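Side-chain contacts in glyoxalase 3 (PDB 4LRU), which converts methylglyoxal to D-lactate in one glutathione-independent step, detoxifying the methylglyoxal that Candida albicans makes in its own metabolism: residues T25-V29 / V30-H34; P116-K119 / D120-K123; L186-K189 / Q190-E193. All coordinates share one frame; numbering follows the deposited sequence.

Contact 1 of 3, residues T25-V29 / V30-H34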
loop_
_atom_site.group_PDB
_atom_site.type_symbol
_atom_site.label_atom_id
_atom_site.label_comp_id
_atom_site.label_asym_id
_atom_site.label_seq_id
_atom_site.Cartn_x
_atom_site.Cartn_y
_atom_site.Cartn_z
ATOM N N THR A 25 9.663 7.040 -10.294
ATOM C CA THR A 25 8.788 6.255 -9.450
ATOM C C THR A 25 7.488 6.995 -9.173
ATOM O O THR A 25 7.288 8.138 -9.626
ATOM C CB THR A 25 9.473 5.816 -8.134
ATOM O OG1 THR A 25 8.699 4.773 -7.515
ATOM C CG2 THR A 25 9.610 6.967 -7.159
ATOM N N GLY A 26 6.619 6.321 -8.435
ATOM C CA GLY A 26 5.247 6.738 -8.198
ATOM C C GLY A 26 4.455 5.514 -7.820
ATOM O O GLY A 26 4.985 4.618 -7.168
ATOM N N VAL A 27 3.190 5.476 -8.217
ATOM C CA VAL A 27 2.279 4.381 -7.863
ATOM C C VAL A 27 2.530 3.199 -8.800
ATOM O O VAL A 27 2.528 3.354 -10.012
ATOM C CB VAL A 27 0.824 4.846 -7.998
ATOM C CG1 VAL A 27 -0.154 3.698 -7.722
ATOM C CG2 VAL A 27 0.568 6.030 -7.073
ATOM N N PHE A 28 2.755 2.020 -8.220
ATOM C CA PHE A 28 2.939 0.810 -9.018
ATOM C C PHE A 28 1.578 0.290 -9.422
ATOM O O PHE A 28 0.821 -0.154 -8.573
ATOM C CB PHE A 28 3.684 -0.256 -8.222
ATOM C CG PHE A 28 4.389 -1.249 -9.088
ATOM C CD1 PHE A 28 3.703 -2.308 -9.654
ATOM C CD2 PHE A 28 5.743 -1.104 -9.384
ATOM C CE1 PHE A 28 4.345 -3.193 -10.499
ATOM C CE2 PHE A 28 6.391 -1.991 -10.221
ATOM C CZ PHE A 28 5.694 -3.042 -10.774
ATOM N N VAL A 29 1.248 0.387 -10.704
ATOM C CA VAL A 29 -0.147 0.298 -11.161
ATOM C C VAL A 29 -0.912 -0.849 -10.506
ATOM O O VAL A 29 -1.948 -0.625 -9.907
ATOM C CB VAL A 29 -0.249 0.178 -12.679
ATOM C CG1 VAL A 29 -1.694 -0.042 -13.107
ATOM C CG2 VAL A 29 0.289 1.438 -13.347
ATOM N N VAL A 30 -0.438 -2.080 -10.654
ATOM C CA VAL A 30 -1.261 -3.203 -10.203
ATOM C C VAL A 30 -1.411 -3.296 -8.688
ATOM O O VAL A 30 -2.313 -3.960 -8.208
ATOM C CB VAL A 30 -0.807 -4.569 -10.756
ATOM C CG1 VAL A 30 -1.068 -4.647 -12.258
ATOM C CG2 VAL A 30 0.649 -4.839 -10.430
ATOM N N GLU A 31 -0.567 -2.587 -7.931
ATOM C CA GLU A 31 -0.736 -2.527 -6.483
ATOM C C GLU A 31 -1.919 -1.695 -6.041
ATOM O O GLU A 31 -2.389 -1.847 -4.923
ATOM C CB GLU A 31 0.540 -2.002 -5.808
ATOM C CG GLU A 31 1.677 -2.977 -5.990
ATOM C CD GLU A 31 2.976 -2.534 -5.359
ATOM O OE1 GLU A 31 2.973 -1.571 -4.558
ATOM O OE2 GLU A 31 3.988 -3.196 -5.658
ATOM N N ALA A 32 -2.381 -0.817 -6.926
ATOM C CA ALA A 32 -3.662 -0.149 -6.795
ATOM C C ALA A 32 -4.773 -0.905 -7.508
ATOM O O ALA A 32 -5.868 -1.062 -6.956
ATOM C CB ALA A 32 -3.575 1.261 -7.337
ATOM N N LEU A 33 -4.507 -1.343 -8.737
ATOM C CA LEU A 33 -5.539 -1.960 -9.576
ATOM C C LEU A 33 -6.023 -3.306 -9.016
ATOM O O LEU A 33 -7.232 -3.522 -8.893
ATOM C CB LEU A 33 -5.045 -2.098 -11.017
ATOM C CG LEU A 33 -6.062 -2.438 -12.116
ATOM C CD1 LEU A 33 -5.588 -1.948 -13.481
ATOM C CD2 LEU A 33 -6.336 -3.931 -12.161
ATOM N N HIS A 34 -5.105 -4.203 -8.684
ATOM C CA HIS A 34 -5.506 -5.513 -8.188
ATOM C C HIS A 34 -6.349 -5.424 -6.917
ATOM O O HIS A 34 -7.445 -6.003 -6.864
ATOM C CB HIS A 34 -4.297 -6.433 -7.987
ATOM C CG HIS A 34 -3.679 -6.899 -9.265
ATOM N ND1 HIS A 34 -2.517 -7.635 -9.299
ATOM C CD2 HIS A 34 -4.065 -6.748 -10.554
ATOM C CE1 HIS A 34 -2.209 -7.916 -10.551
ATOM N NE2 HIS A 34 -3.141 -7.403 -11.333
#
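F28 and E31 form the tight part of this helix start, a worked example of how the first turn of a helix sets a side chain back against the loop that leads into it. E31 N donates to F28 O over 2.9 Å, a bent bond (138° at the hydrogen). With CG set anti to its carbonyl carbon and the chain extended beyond (chi2 180°), the side chain of E31 turns back and passes obliquely across F28, bringing E31 CD within 3.7 Å of F28 CB. Ring and carboxylate planes differ by only 23°. One residue on, V29 O is gripped twice: by L33 N at 2.9 Å in the carbonyl plane, and by A32 N at 3.0 Å from above that plane.

The apolar flank is looser. V30 CG2 meets the edge of the partly exposed F28 ring, 4.0 Å from F28 CD1, while V29 CG1 and L33 CD1 stand 4.4 Å apart. F66 packs edge-to-face with the F28 ring.

Beyond these segments E31 touches C139, the inferred active-site cysteine. The backbone bonds set where E31 leaves the helix and F28 lines one side of its chain, which is consistent with the carboxylate being directed toward C139.

Contact 2 of 3, residues P116-K119 / D120-K123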
loop_
_atom_site.group_PDB
_atom_site.type_symbol
_atom_site.label_atom_id
_atom_site.label_comp_id
_atom_site.label_asym_id
_atom_site.label_seq_id
_atom_site.Cartn_x
_atom_site.Cartn_y
_atom_site.Cartn_z
ATOM N N PRO A 116 5.831 7.836 5.372
ATOM C CA PRO A 116 6.229 8.005 6.774
ATOM C C PRO A 116 5.816 9.309 7.440
ATOM O O PRO A 116 5.822 9.393 8.673
ATOM C CB PRO A 116 7.746 7.873 6.737
ATOM C CG PRO A 116 8.022 7.039 5.516
ATOM C CD PRO A 116 6.978 7.476 4.521
ATOM N N ASN A 117 5.503 10.329 6.639
ATOM C CA ASN A 117 5.080 11.621 7.177
ATOM C C ASN A 117 3.699 12.011 6.693
ATOM O O ASN A 117 3.292 13.175 6.842
ATOM C CB ASN A 117 6.065 12.712 6.784
ATOM C CG ASN A 117 7.464 12.427 7.270
ATOM O OD1 ASN A 117 8.422 12.431 6.495
ATOM N ND2 ASN A 117 7.592 12.191 8.559
ATOM N N ALA A 118 2.981 11.040 6.136
ATOM C CA ALA A 118 1.651 11.290 5.587
ATOM C C ALA A 118 0.624 11.217 6.701
ATOM O O ALA A 118 -0.163 10.266 6.792
ATOM C CB ALA A 118 1.335 10.305 4.477
ATOM N N LYS A 119 0.584 12.271 7.520
ATOM C CA LYS A 119 -0.121 12.196 8.786
ATOM C C LYS A 119 -1.626 12.027 8.605
ATOM O O LYS A 119 -2.255 11.377 9.412
ATOM C CB LYS A 119 0.219 13.397 9.663
ATOM C CG LYS A 119 1.677 13.350 10.114
ATOM C CD LYS A 119 2.017 14.375 11.172
ATOM C CE LYS A 119 3.499 14.296 11.502
ATOM N NZ LYS A 119 3.877 12.980 12.101
ATOM N N ASP A 120 -2.194 12.588 7.542
ATOM C CA ASP A 120 -3.633 12.418 7.292
ATOM C C ASP A 120 -3.990 10.971 6.908
ATOM O O ASP A 120 -4.923 10.375 7.488
ATOM C CB ASP A 120 -4.111 13.387 6.212
ATOM C CG ASP A 120 -4.076 14.836 6.670
ATOM O OD1 ASP A 120 -4.555 15.104 7.799
ATOM O OD2 ASP A 120 -3.613 15.706 5.889
ATOM N N LEU A 121 -3.271 10.395 5.946
ATOM C CA LEU A 121 -3.439 8.968 5.642
ATOM C C LEU A 121 -3.203 8.124 6.891
ATOM O O LEU A 121 -3.947 7.166 7.157
ATOM C CB LEU A 121 -2.458 8.529 4.547
ATOM C CG LEU A 121 -2.832 8.981 3.141
ATOM C CD1 LEU A 121 -1.752 8.609 2.154
ATOM C CD2 LEU A 121 -4.163 8.360 2.730
ATOM N N GLN A 122 -2.164 8.463 7.652
ATOM C CA GLN A 122 -1.858 7.712 8.863
ATOM C C GLN A 122 -3.003 7.770 9.868
ATOM O O GLN A 122 -3.287 6.772 10.557
ATOM C CB GLN A 122 -0.549 8.197 9.482
ATOM C CG GLN A 122 0.681 7.730 8.713
ATOM C CD GLN A 122 1.968 8.218 9.329
ATOM O OE1 GLN A 122 2.026 9.336 9.848
ATOM N NE2 GLN A 122 2.997 7.383 9.313
ATOM N N LYS A 123 -3.649 8.932 9.962
ATOM C CA LYS A 123 -4.779 9.112 10.865
ATOM C C LYS A 123 -5.960 8.249 10.416
ATOM O O LYS A 123 -6.658 7.669 11.240
ATOM C CB LYS A 123 -5.189 10.590 10.938
ATOM C CG LYS A 123 -6.393 10.865 11.830
ATOM C CD LYS A 123 -6.059 10.593 13.287
ATOM C CE LYS A 123 -7.181 11.000 14.228
ATOM N NZ LYS A 123 -6.952 10.514 15.622
HETATM O O HOH W 1 4.062 10.556 10.875
#
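P116 and Q122 meet through a water, and the segment shows step by step how a loop passes into a helix. The water donates to P116 O at 3.0 Å and to Q122 OE1 at 2.6 Å, spending both its hydrogens across the contact. P116 O also accepts from N147, and the amide nitrogen of Q122 is held by I144 O, so both halves of the glutamine amide are engaged and its rotation is fixed.

At N117 the chain folds into an inverse gamma turn centred on A118, closed by a weak bond from K119 N to N117 O. A118 then takes the N-cap position. Q122 N reaches A118 O at 2.8 Å, nearly along the C=O axis, and A118 CB rests 4.2 Å from L121 CB. The alanine has no polar side chain to offer the first turn; the carboxylate of E51 instead accepts from D120 N and L121 N.

K119 bends at its last torsion (chi4 -64°), turning the amine toward the same water, to which K119 NZ donates at 2.7 Å. Its backbone carries the helix on, K123 N bonding K119 O at 2.9 Å.

L121 faces strand 6-10, as expected of a helix flanking the central sheet in the alpha/beta sandwich of the DJ-1 superfamily, and this is the N-terminal end of one such helix, 119-130.

Contact 3 of 3, residues L186-K189 / Q190-E193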
loop_
_atom_site.group_PDB
_atom_site.type_symbol
_atom_site.label_atom_id
_atom_site.label_comp_id
_atom_site.label_asym_id
_atom_site.label_seq_id
_atom_site.Cartn_x
_atom_site.Cartn_y
_atom_site.Cartn_z
ATOM N N LEU A 186 14.031 3.953 4.407
ATOM C CA LEU A 186 14.183 2.693 5.123
ATOM C C LEU A 186 13.512 1.573 4.351
ATOM O O LEU A 186 12.385 1.724 3.888
ATOM C CB LEU A 186 13.564 2.779 6.513
ATOM C CG LEU A 186 14.204 3.757 7.500
ATOM C CD1 LEU A 186 13.542 3.585 8.857
ATOM C CD2 LEU A 186 15.703 3.555 7.598
ATOM N N THR A 187 14.206 0.444 4.237
ATOM C CA THR A 187 13.578 -0.766 3.738
ATOM C C THR A 187 12.522 -1.220 4.727
ATOM O O THR A 187 12.505 -0.792 5.873
ATOM C CB THR A 187 14.580 -1.921 3.570
ATOM O OG1 THR A 187 15.086 -2.308 4.855
ATOM C CG2 THR A 187 15.712 -1.515 2.669
ATOM N N ILE A 188 11.649 -2.117 4.300
ATOM C CA ILE A 188 10.577 -2.511 5.180
ATOM C C ILE A 188 11.115 -3.274 6.392
ATOM O O ILE A 188 10.587 -3.128 7.499
ATOM C CB ILE A 188 9.457 -3.264 4.447
ATOM C CG1 ILE A 188 8.803 -2.362 3.372
ATOM C CG2 ILE A 188 8.414 -3.733 5.440
ATOM C CD1 ILE A 188 8.496 -0.940 3.841
ATOM N N LYS A 189 12.168 -4.062 6.193
ATOM C CA LYS A 189 12.852 -4.700 7.304
ATOM C C LYS A 189 13.276 -3.630 8.312
ATOM O O LYS A 189 12.992 -3.745 9.497
ATOM C CB LYS A 189 14.065 -5.493 6.818
ATOM C CG LYS A 189 14.700 -6.364 7.893
ATOM C CD LYS A 189 15.809 -7.233 7.325
ATOM C CE LYS A 189 16.378 -8.166 8.382
ATOM N NZ LYS A 189 17.371 -9.122 7.815
ATOM N N GLN A 190 13.918 -2.575 7.820
ATOM C CA GLN A 190 14.371 -1.470 8.671
ATOM C C GLN A 190 13.195 -0.764 9.362
ATOM O O GLN A 190 13.304 -0.341 10.509
ATOM C CB GLN A 190 15.178 -0.463 7.844
ATOM C CG GLN A 190 16.561 -0.964 7.453
ATOM C CD GLN A 190 17.328 0.053 6.615
ATOM O OE1 GLN A 190 16.823 0.539 5.607
ATOM N NE2 GLN A 190 18.540 0.393 7.046
ATOM N N VAL A 191 12.082 -0.621 8.662
ATOM C CA VAL A 191 10.863 -0.068 9.270
ATOM C C VAL A 191 10.419 -0.921 10.446
ATOM O O VAL A 191 10.117 -0.396 11.524
ATOM C CB VAL A 191 9.708 0.067 8.269
ATOM C CG1 VAL A 191 8.414 0.461 8.976
ATOM C CG2 VAL A 191 10.049 1.091 7.183
ATOM N N ALA A 192 10.359 -2.236 10.236
ATOM C CA ALA A 192 10.064 -3.151 11.331
ATOM C C ALA A 192 11.051 -2.958 12.493
ATOM O O ALA A 192 10.648 -2.868 13.649
ATOM C CB ALA A 192 10.090 -4.598 10.839
ATOM N N GLU A 193 12.350 -2.887 12.206
ATOM C CA GLU A 193 13.339 -2.734 13.265
ATOM C C GLU A 193 13.091 -1.444 14.042
ATOM O O GLU A 193 13.191 -1.417 15.273
ATOM C CB GLU A 193 14.759 -2.729 12.689
ATOM C CG GLU A 193 15.850 -2.693 13.748
ATOM C CD GLU A 193 17.208 -2.268 13.204
ATOM O OE1 GLU A 193 17.303 -1.910 12.002
ATOM O OE2 GLU A 193 18.181 -2.278 13.991
#
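From T187 onward the backbone closes regular helical turns, V191 N bonding T187 O at 2.8 Å, with A192 N to I188 O and E193 N to K189 O following in step. The side chains at the start of this helix bond in a reciprocal way. T187 occupies the N-cap position with OG1 turned between its own backbone N and carbonyl carbon (chi1 65°), which swings the hydroxyl forward over the first turn. There T187 OG1 accepts from Q190 N at 3.2 Å. The return bond comes from the glutamine: CG lies anti to the carbonyl carbon and the chain continues extended, so that the amide oxygen arrives beside the backbone of the N-cap residue. T187 N donates to Q190 OE1 at 3.0 Å, nearly straight (161°), in the plane of the amide and on a lone pair.

This exchange, side chain to backbone in both directions, is a capping box, here with glutamine rather than glutamate at the third helical residue. It is joined by the feature known as a hydrophobic staple, in which the residue before the N-cap packs on the fourth residue of the helix: L186 CB lies 4.0 Å from V191 CG2. That methyl group also sits 4.2 Å from I188 CD1, and E146 lies against both L186 and V191.

L186 crosses the Q190 side chain at about a right angle, its CD2 methyl 3.8 Å from Q190 OE1, so the capping oxygen has an apolar neighbour on one flank. Outside the segments, D168 makes a weak hydrogen bond with the T187 hydroxyl, and M180 and K181 of helix 177-182 touch the T187 side chain. The inferred active-site residue E171 has its side chain about 4 Å from that of T187 at nearest atoms.

Along the chain the three contacts come in series, none nested in or crossing another, and each closes the entry of a loop into a helix. Contact 1 turns the loop after strand 6-10 into helix 29-42; contact 2 leads from helix 111-114 into helix 119-130; contact 3 follows helix 177-182 and starts helix 188-195. They do not touch, their centres lying about 17 to 21 Å apart. E146 bridges contacts 2 and 3, touching P116 in the one and L186 and V191 in the other. Contacts 1 and 3 both border the inferred active site, E31 beside C139 and I188 near H140, whereas contact 2 ties its helix to strand 6-10.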